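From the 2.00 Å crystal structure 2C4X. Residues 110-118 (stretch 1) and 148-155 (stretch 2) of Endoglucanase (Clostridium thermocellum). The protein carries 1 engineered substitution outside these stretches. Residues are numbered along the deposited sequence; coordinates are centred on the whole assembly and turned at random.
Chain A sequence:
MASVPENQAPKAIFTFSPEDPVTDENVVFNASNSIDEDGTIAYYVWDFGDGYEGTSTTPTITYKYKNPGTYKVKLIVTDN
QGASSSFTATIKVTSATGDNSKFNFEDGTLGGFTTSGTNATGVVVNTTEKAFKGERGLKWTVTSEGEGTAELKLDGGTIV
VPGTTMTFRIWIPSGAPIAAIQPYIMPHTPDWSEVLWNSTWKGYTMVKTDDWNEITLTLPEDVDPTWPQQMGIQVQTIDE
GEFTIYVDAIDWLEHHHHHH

Stretch 1 110-118: LGGFTTSGT
Stretch 2 148-155: GTAELKLD

Antiparallel pairing of residues 110-118 with the strand 148-155 of the same endoglucanase chain; the strand axes approach to 4.6 Å, with N-to-C directions 168° apart, and the contact buries 666 Å² summed over both sides. Stretch 1 opens with a type I' turn from Leu 110 to Phe 113, closed by Phe 113 N to Leu 110 O (3.1 Å); its corner residues have positive phi, Gly 111 at 62/26 and Gly 112 at 90/-5 (phi/psi). From Phe 113 (-69/139) the chain extends through Thr 114 (-132/174), Thr 115 (-122/155), Ser 116 (-154/169) and a nearly flat Gly 117 (179/165) to Thr 118 (-134/129), where it turns a corner. Stretch 2 is extended throughout, from Gly 148 (-166/-163) to Asp 155 (-96/122).

Three hydrogen-bonded pairs set the register. Thr 114 N donates to Lys 153 O (2.8 Å) and Lys 153 N to Thr 114 O (2.9 Å); Ser 116 N reaches Glu 151 O (3.2 Å), and Glu 151 N returns to Ser 116 O (2.8 Å, nearly linear at 177°); Thr 118 N binds Thr 149 O (2.9 Å) and Thr 149 N binds Thr 118 O (3.1 Å). Between them lie the non-hydrogen-bonded pairs Thr 115-Leu 152 (CA to CA 4.7 Å) and Gly 117-Ala 150 (CA to CA 4.0 Å). The latter is so close that a CB on Gly 117 would lie 3.0 Å from Thr 149 O, a clash.

Side chains alternate between two faces. On the face of Ser 116, a polar chain crosses the strands: Lys 153 (chi1 p, then t, t, t) extends NZ to Ser 116 OG (3.2 Å), and that hydroxyl (chi1 p) donates to Glu 151 OE1 (3.0 Å). Glu 151 has chi1 m and chi2 p; its CA-to-CB bond points to this face, but its end comes nearer to stretch 1. Thr 114 (p) shares this face, its OG1 3.6 Å from Lys 153 CG; Thr 118 CG2 (chi1 t) lies 4.2 Å from Thr 149 CB (chi1 m).

On the other face, Thr 115 (p) places CG2 3.9 Å from CD1 of Leu 152 (t, p). Phe 113 (chi1 -80°, chi2 83°) sets CD2 4.0 Å from Leu 152 CG, while Leu 154 CB lies over one ring face, 4.0 Å from the centroid of the six ring carbons and 12° off the normal.

Near the turn, one water bridges Gly 112 O (2.6 Å) and Asp 155 N (2.9 Å); a second joins Thr 114 OG1 (3.0 Å) to Asp 155 OD2 (3.0 Å).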

ATOM      1  N   LEU A 110      -8.192 -18.927   4.117  1.00 43.50           N
ATOM      2  CA  LEU A 110      -8.965 -18.030   3.255  1.00 43.26           C
ATOM      3  C   LEU A 110      -9.289 -16.693   3.939  1.00 42.87           C
ATOM      4  O   LEU A 110      -9.782 -15.763   3.294  1.00 42.80           O
ATOM      5  CB  LEU A 110     -10.250 -18.717   2.769  1.00 43.38           C
ATOM      6  CG  LEU A 110     -10.087 -19.888   1.795  1.00 43.51           C
ATOM      7  CD1 LEU A 110     -11.456 -20.381   1.321  1.00 43.41           C
ATOM      8  CD2 LEU A 110      -9.202 -19.508   0.609  1.00 43.86           C
ATOM      9  N   GLY A 111      -9.007 -16.614   5.240  1.00 42.16           N
ATOM     10  CA  GLY A 111      -9.300 -15.440   6.062  1.00 42.01           C
ATOM     11  C   GLY A 111     -10.783 -15.112   6.160  1.00 41.78           C
ATOM     12  O   GLY A 111     -11.158 -13.956   6.388  1.00 41.37           O
ATOM     13  N   GLY A 112     -11.628 -16.128   5.985  1.00 41.22           N
ATOM     14  CA  GLY A 112     -13.075 -15.931   6.021  1.00 41.13           C
ATOM     15  C   GLY A 112     -13.707 -15.606   4.676  1.00 41.11           C
ATOM     16  O   GLY A 112     -14.934 -15.541   4.571  1.00 40.80           O
ATOM     17  N   PHE A 113     -12.879 -15.426   3.645  1.00 40.91           N
ATOM     18  CA  PHE A 113     -13.363 -15.104   2.302  1.00 40.93           C
ATOM     19  C   PHE A 113     -14.115 -16.254   1.618  1.00 41.15           C
ATOM     20  O   PHE A 113     -13.723 -17.426   1.723  1.00 40.90           O
ATOM     21  CB  PHE A 113     -12.229 -14.584   1.419  1.00 40.44           C
ATOM     22  CG  PHE A 113     -11.895 -13.130   1.658  1.00 41.33           C
ATOM     23  CD1 PHE A 113     -11.051 -12.754   2.707  1.00 40.37           C
ATOM     24  CD2 PHE A 113     -12.438 -12.136   0.842  1.00 40.53           C
ATOM     25  CE1 PHE A 113     -10.746 -11.408   2.934  1.00 40.70           C
ATOM     26  CE2 PHE A 113     -12.149 -10.791   1.063  1.00 41.17           C
ATOM     27  CZ  PHE A 113     -11.292 -10.429   2.113  1.00 40.79           C
ATOM     28  N   THR A 114     -15.208 -15.908   0.940  1.00 40.89           N
ATOM     29  CA  THR A 114     -16.029 -16.888   0.215  1.00 41.40           C
ATOM     30  C   THR A 114     -16.306 -16.369  -1.191  1.00 40.90           C
ATOM     31  O   THR A 114     -15.971 -15.234  -1.510  1.00 40.77           O
ATOM     32  CB  THR A 114     -17.384 -17.158   0.930  1.00 41.50           C
ATOM     33  OG1 THR A 114     -18.131 -15.943   1.032  1.00 43.03           O
ATOM     34  CG2 THR A 114     -17.178 -17.721   2.335  1.00 43.07           C
ATOM     35  N   THR A 115     -16.927 -17.191  -2.032  1.00 41.06           N
ATOM     36  CA  THR A 115     -17.283 -16.745  -3.375  1.00 40.83           C
ATOM     37  C   THR A 115     -18.785 -16.862  -3.640  1.00 40.68           C
ATOM     38  O   THR A 115     -19.484 -17.658  -3.014  1.00 40.23           O
ATOM     39  CB  THR A 115     -16.509 -17.521  -4.452  1.00 40.59           C
ATOM     40  OG1 THR A 115     -16.755 -18.918  -4.294  1.00 42.32           O
ATOM     41  CG2 THR A 115     -15.000 -17.256  -4.354  1.00 40.10           C
ATOM     42  N   SER A 116     -19.271 -16.039  -4.563  1.00 40.27           N
ATOM     43  CA  SER A 116     -20.609 -16.188  -5.099  1.00 40.29           C
ATOM     44  C   SER A 116     -20.643 -15.593  -6.499  1.00 39.95           C
ATOM     45  O   SER A 116     -19.697 -14.921  -6.924  1.00 40.33           O
ATOM     46  CB  SER A 116     -21.654 -15.521  -4.190  1.00 40.50           C
ATOM     47  OG  SER A 116     -21.273 -14.218  -3.813  1.00 41.62           O
ATOM     48  N   GLY A 117     -21.723 -15.843  -7.223  1.00 39.39           N
ATOM     49  CA  GLY A 117     -21.842 -15.280  -8.552  1.00 38.64           C
ATOM     50  C   GLY A 117     -23.108 -15.694  -9.229  1.00 38.41           C
ATOM     51  O   GLY A 117     -23.774 -16.632  -8.802  1.00 38.45           O
ATOM     52  N   THR A 118     -23.430 -14.982 -10.300  1.00 38.42           N
ATOM     53  CA  THR A 118     -24.609 -15.247 -11.100  1.00 38.57           C
ATOM     54  C   THR A 118     -24.169 -15.202 -12.566  1.00 38.84           C
ATOM     55  O   THR A 118     -23.482 -14.267 -12.984  1.00 38.35           O
ATOM     56  CB  THR A 118     -25.759 -14.251 -10.763  1.00 38.50           C
ATOM     57  OG1 THR A 118     -26.925 -14.567 -11.531  1.00 39.06           O
ATOM     58  CG2 THR A 118     -25.357 -12.800 -11.015  1.00 39.27           C
ATOM     59  N   GLY A 148     -22.644 -11.595 -16.498  1.00 45.09           N
ATOM     60  CA  GLY A 148     -22.939 -11.835 -15.104  1.00 44.11           C
ATOM     61  C   GLY A 148     -21.969 -11.135 -14.181  1.00 43.44           C
ATOM     62  O   GLY A 148     -21.233 -10.227 -14.583  1.00 43.33           O
ATOM     63  N   THR A 149     -21.970 -11.591 -12.937  1.00 42.26           N
ATOM     64  CA  THR A 149     -21.224 -10.967 -11.873  1.00 41.39           C
ATOM     65  C   THR A 149     -20.634 -12.074 -11.000  1.00 40.10           C
ATOM     66  O   THR A 149     -21.265 -13.105 -10.809  1.00 39.48           O
ATOM     67  CB  THR A 149     -22.151 -10.051 -11.026  1.00 41.48           C
ATOM     68  OG1 THR A 149     -22.915  -9.200 -11.889  1.00 44.64           O
ATOM     69  CG2 THR A 149     -21.351  -9.177 -10.158  1.00 42.96           C
ATOM     70  N   ALA A 150     -19.422 -11.862 -10.493  1.00 38.87           N
ATOM     71  CA  ALA A 150     -18.817 -12.772  -9.524  1.00 38.31           C
ATOM     72  C   ALA A 150     -18.221 -11.968  -8.381  1.00 38.03           C
ATOM     73  O   ALA A 150     -17.679 -10.889  -8.610  1.00 37.89           O
ATOM     74  CB  ALA A 150     -17.751 -13.664 -10.197  1.00 37.66           C
ATOM     75  N   GLU A 151     -18.348 -12.479  -7.155  1.00 38.09           N
ATOM     76  CA  GLU A 151     -17.800 -11.806  -5.968  1.00 38.46           C
ATOM     77  C   GLU A 151     -16.818 -12.687  -5.217  1.00 37.93           C
ATOM     78  O   GLU A 151     -16.999 -13.897  -5.135  1.00 38.08           O
ATOM     79  CB  GLU A 151     -18.905 -11.387  -4.978  1.00 38.26           C
ATOM     80  CG  GLU A 151     -19.907 -10.402  -5.511  1.00 41.36           C
ATOM     81  CD  GLU A 151     -21.021 -11.075  -6.313  1.00 43.96           C
ATOM     82  OE1 GLU A 151     -21.434 -12.204  -5.970  1.00 45.51           O
ATOM     83  OE2 GLU A 151     -21.480 -10.472  -7.292  1.00 46.69           O
ATOM     84  N   LEU A 152     -15.783 -12.053  -4.671  1.00 38.04           N
ATOM     85  CA  LEU A 152     -14.936 -12.643  -3.650  1.00 37.98           C
ATOM     86  C   LEU A 152     -15.158 -11.762  -2.424  1.00 38.50           C
ATOM     87  O   LEU A 152     -14.800 -10.583  -2.442  1.00 38.92           O
ATOM     88  CB  LEU A 152     -13.462 -12.621  -4.089  1.00 37.81           C
ATOM     89  CG  LEU A 152     -12.441 -13.144  -3.076  1.00 38.21           C
ATOM     90  CD1 LEU A 152     -12.746 -14.584  -2.693  1.00 37.74           C
ATOM     91  CD2 LEU A 152     -11.012 -12.995  -3.598  1.00 37.78           C
ATOM     92  N   LYS A 153     -15.732 -12.327  -1.365  1.00 38.07           N
ATOM     93  CA  LYS A 153     -16.336 -11.504  -0.316  1.00 38.63           C
ATOM     94  C   LYS A 153     -16.094 -12.012   1.110  1.00 38.67           C
ATOM     95  O   LYS A 153     -15.879 -13.205   1.339  1.00 38.44           O
ATOM     96  CB  LYS A 153     -17.846 -11.351  -0.576  1.00 38.31           C
ATOM     97  CG  LYS A 153     -18.661 -12.628  -0.291  1.00 37.84           C
ATOM     98  CD  LYS A 153     -20.099 -12.482  -0.706  1.00 39.91           C
ATOM     99  CE  LYS A 153     -20.889 -13.747  -0.391  1.00 41.29           C
ATOM    100  NZ  LYS A 153     -22.308 -13.588  -0.855  1.00 44.33           N
ATOM    101  N   LEU A 154     -16.126 -11.074   2.047  1.00 39.08           N
ATOM    102  CA  LEU A 154     -16.048 -11.355   3.461  1.00 39.91           C
ATOM    103  C   LEU A 154     -17.301 -10.773   4.121  1.00 40.68           C
ATOM    104  O   LEU A 154     -17.514  -9.555   4.078  1.00 39.98           O
ATOM    105  CB  LEU A 154     -14.810 -10.668   4.053  1.00 39.51           C
ATOM    106  CG  LEU A 154     -14.018 -11.165   5.273  1.00 41.33           C
ATOM    107  CD1 LEU A 154     -13.660  -9.967   6.146  1.00 41.19           C
ATOM    108  CD2 LEU A 154     -14.662 -12.272   6.115  1.00 40.42           C
ATOM    109  N   ASP A 155     -18.137 -11.633   4.700  1.00 41.63           N
ATOM    110  CA  ASP A 155     -19.176 -11.176   5.616  1.00 43.43           C
ATOM    111  C   ASP A 155     -18.580 -11.338   7.008  1.00 44.12           C
ATOM    112  O   ASP A 155     -18.245 -12.428   7.429  1.00 44.87           O
ATOM    113  CB  ASP A 155     -20.467 -11.992   5.486  1.00 42.89           C
ATOM    114  CG  ASP A 155     -21.178 -11.771   4.166  1.00 44.88           C
ATOM    115  OD1 ASP A 155     -21.772 -10.675   3.954  1.00 43.68           O
ATOM    116  OD2 ASP A 155     -21.162 -12.719   3.343  1.00 45.70           O
TER
HETATM  117  O   HOH W   1     -17.277 -14.415   4.507  1.00 42.37           O
HETATM  118  O   HOH W   2     -19.341 -15.047   3.603  1.00 55.03           O